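Local coordinates for phosphoinositide 3-kinase adapter protein 1 (Homo sapiens, PDB 5FOR) that links B-cell receptor and Toll-like receptor signalling to the phosphoinositide 3-kinase pathway, at residues L10-P15 and H42-E47. Sequence-based numbering, arbitrary orientation.
Sequences LIVYSP and HRLGPE
Tyr-13 and His-42 join the backbones of two parallel strands: Tyr-13 N donates to His-42 O at 3.2 Å, while His-42 N donates to Ile-11 O at 2.9 Å. The ladder ends with Leu-44 N on Tyr-13 O, 2.8 Å apart and almost straight at 172°. Beyond the last bridge a side chain continues it, OG of Ser-14 donating a hydrogen bond to Leu-44 O (3.1 Å); a small residue suits a place packed against helix 70-76.

On the face bearing Tyr-13 and Arg-43, chi1 of 72° sets the tyrosine CG between the backbone N and carbonyl carbon, and from there the ring extends over Arg-43. The CA of Arg-43 makes an off-centre CH-pi contact, 4.2 Å from the ring centroid. The guanidinium plane is perpendicular to the ring and has Tyr-13 OH at its edge, near its plane, while Pro-15 CB lies over one of its faces; NH2 forms a salt bridge with Glu-18. Pro-15, a rigid ring, sets CG 4.0 Å from Arg-43 CD, the two side chains crossing at about a right angle. An alanine at Tyr-13 would probably open a gap beside helix 18-30 and leave the aliphatic part of Arg-43 freer to move.

Apolar contact marks the other face, where the branched Val-12 places CG1 4.1 Å from Leu-44 CG. The His-42 ring leads away to meet Phe-58 edge-to-face, a role suited to an aromatic side chain.

Strand 40-43 is the sheet's outermost on this side, next to strand 9-13 and connected to it through helix 18-30: the first beta-alpha-beta unit of the TIR domain's parallel sheet.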
loop_
_atom_site.group_PDB
_atom_site.type_symbol
_atom_site.label_atom_id
_atom_site.label_comp_id
_atom_site.label_asym_id
_atom_site.label_seq_id
_atom_site.Cartn_x
_atom_site.Cartn_y
_atom_site.Cartn_z
ATOM N N LEU A 10 5.998 1.857 3.237
ATOM C CA LEU A 10 5.858 2.327 1.872
ATOM C C LEU A 10 4.379 2.423 1.461
ATOM O O LEU A 10 3.671 1.417 1.439
ATOM C CB LEU A 10 6.614 1.408 0.908
ATOM C CG LEU A 10 6.448 1.822 -0.567
ATOM C CD1 LEU A 10 7.037 3.223 -0.864
ATOM C CD2 LEU A 10 7.066 0.788 -1.468
ATOM N N ILE A 11 3.930 3.637 1.146
ATOM C CA ILE A 11 2.567 3.872 0.684
ATOM C C ILE A 11 2.545 3.860 -0.843
ATOM O O ILE A 11 3.120 4.736 -1.490
ATOM C CB ILE A 11 1.994 5.184 1.228
ATOM C CG1 ILE A 11 2.203 5.282 2.748
ATOM C CG2 ILE A 11 0.492 5.303 0.859
ATOM C CD1 ILE A 11 1.745 6.579 3.366
ATOM N N VAL A 12 1.907 2.833 -1.398
ATOM C CA VAL A 12 1.717 2.664 -2.840
ATOM C C VAL A 12 0.324 3.147 -3.256
ATOM O O VAL A 12 -0.683 2.691 -2.725
ATOM C CB VAL A 12 1.917 1.196 -3.234
ATOM C CG1 VAL A 12 1.887 1.037 -4.735
ATOM C CG2 VAL A 12 3.220 0.695 -2.655
ATOM N N TYR A 13 0.255 4.085 -4.186
ATOM C CA TYR A 13 -1.033 4.662 -4.555
ATOM C C TYR A 13 -1.040 5.145 -6.005
ATOM O O TYR A 13 -0.012 5.233 -6.657
ATOM C CB TYR A 13 -1.387 5.826 -3.617
ATOM C CG TYR A 13 -0.547 7.052 -3.872
ATOM C CD1 TYR A 13 0.823 7.051 -3.604
ATOM C CD2 TYR A 13 -1.109 8.195 -4.409
ATOM C CE1 TYR A 13 1.610 8.165 -3.852
ATOM C CE2 TYR A 13 -0.345 9.308 -4.663
ATOM C CZ TYR A 13 1.024 9.292 -4.377
ATOM O OH TYR A 13 1.789 10.405 -4.625
ATOM N N SER A 14 -2.222 5.448 -6.510
ATOM C CA SER A 14 -2.336 6.072 -7.807
ATOM C C SER A 14 -2.861 7.489 -7.632
ATOM O O SER A 14 -3.443 7.810 -6.596
ATOM C CB SER A 14 -3.247 5.239 -8.722
ATOM O OG SER A 14 -2.545 4.101 -9.181
ATOM N N PRO A 15 -2.653 8.340 -8.646
ATOM C CA PRO A 15 -3.062 9.747 -8.505
ATOM C C PRO A 15 -4.515 9.985 -8.096
ATOM O O PRO A 15 -4.760 10.998 -7.451
ATOM C CB PRO A 15 -2.768 10.342 -9.894
ATOM C CG PRO A 15 -1.673 9.406 -10.508
ATOM C CD PRO A 15 -1.960 8.055 -9.927
ATOM N N HIS A 42 5.167 5.754 -3.195
ATOM C CA HIS A 42 5.410 5.583 -4.627
ATOM C C HIS A 42 4.121 5.719 -5.429
ATOM O O HIS A 42 3.176 4.941 -5.258
ATOM C CB HIS A 42 6.059 4.225 -4.964
ATOM C CG HIS A 42 6.480 4.130 -6.400
ATOM N ND1 HIS A 42 5.695 3.540 -7.370
ATOM C CD2 HIS A 42 7.569 4.621 -7.045
ATOM C CE1 HIS A 42 6.294 3.648 -8.546
ATOM N NE2 HIS A 42 7.433 4.299 -8.378
ATOM N N ARG A 43 4.082 6.692 -6.325
ATOM C CA ARG A 43 2.881 6.873 -7.102
ATOM C C ARG A 43 2.955 6.035 -8.385
ATOM O O ARG A 43 3.916 6.121 -9.131
ATOM C CB ARG A 43 2.662 8.347 -7.420
ATOM C CG ARG A 43 2.006 8.535 -8.774
ATOM C CD ARG A 43 2.058 9.955 -9.235
ATOM N NE ARG A 43 1.634 10.840 -8.172
ATOM C CZ ARG A 43 1.087 12.025 -8.402
ATOM N NH1 ARG A 43 0.922 12.449 -9.652
ATOM N NH2 ARG A 43 0.698 12.784 -7.392
ATOM N N LEU A 44 1.927 5.229 -8.623
ATOM C CA LEU A 44 1.854 4.351 -9.791
ATOM C C LEU A 44 1.095 4.961 -10.943
ATOM O O LEU A 44 -0.123 5.182 -10.840
ATOM C CB LEU A 44 1.171 3.022 -9.442
ATOM C CG LEU A 44 1.973 1.906 -8.782
ATOM C CD1 LEU A 44 1.187 0.622 -8.892
ATOM C CD2 LEU A 44 3.379 1.757 -9.409
ATOM N N GLY A 45 1.822 5.192 -12.041
ATOM C CA GLY A 45 1.254 5.466 -13.353
ATOM C C GLY A 45 0.629 6.829 -13.472
ATOM O O GLY A 45 0.559 7.560 -12.486
ATOM N N PRO A 46 0.205 7.199 -14.690
ATOM C CA PRO A 46 0.479 6.464 -15.924
ATOM C C PRO A 46 1.652 7.089 -16.658
ATOM O O PRO A 46 1.939 6.762 -17.809
ATOM C CB PRO A 46 -0.806 6.645 -16.713
ATOM C CG PRO A 46 -1.229 8.042 -16.350
ATOM C CD PRO A 46 -0.776 8.276 -14.918
ATOM N N GLU A 47 2.311 8.015 -15.973
ATOM C CA GLU A 47 3.403 8.772 -16.555
ATOM C C GLU A 47 4.689 7.958 -16.584
ATOM O O GLU A 47 5.617 8.295 -17.315
ATOM C CB GLU A 47 3.634 10.072 -15.772
ATOM C CG GLU A 47 4.276 9.869 -14.394
ATOM C CD GLU A 47 3.261 9.614 -13.295
ATOM O OE1 GLU A 47 2.068 9.447 -13.618
ATOM O OE2 GLU A 47 3.651 9.606 -12.110
#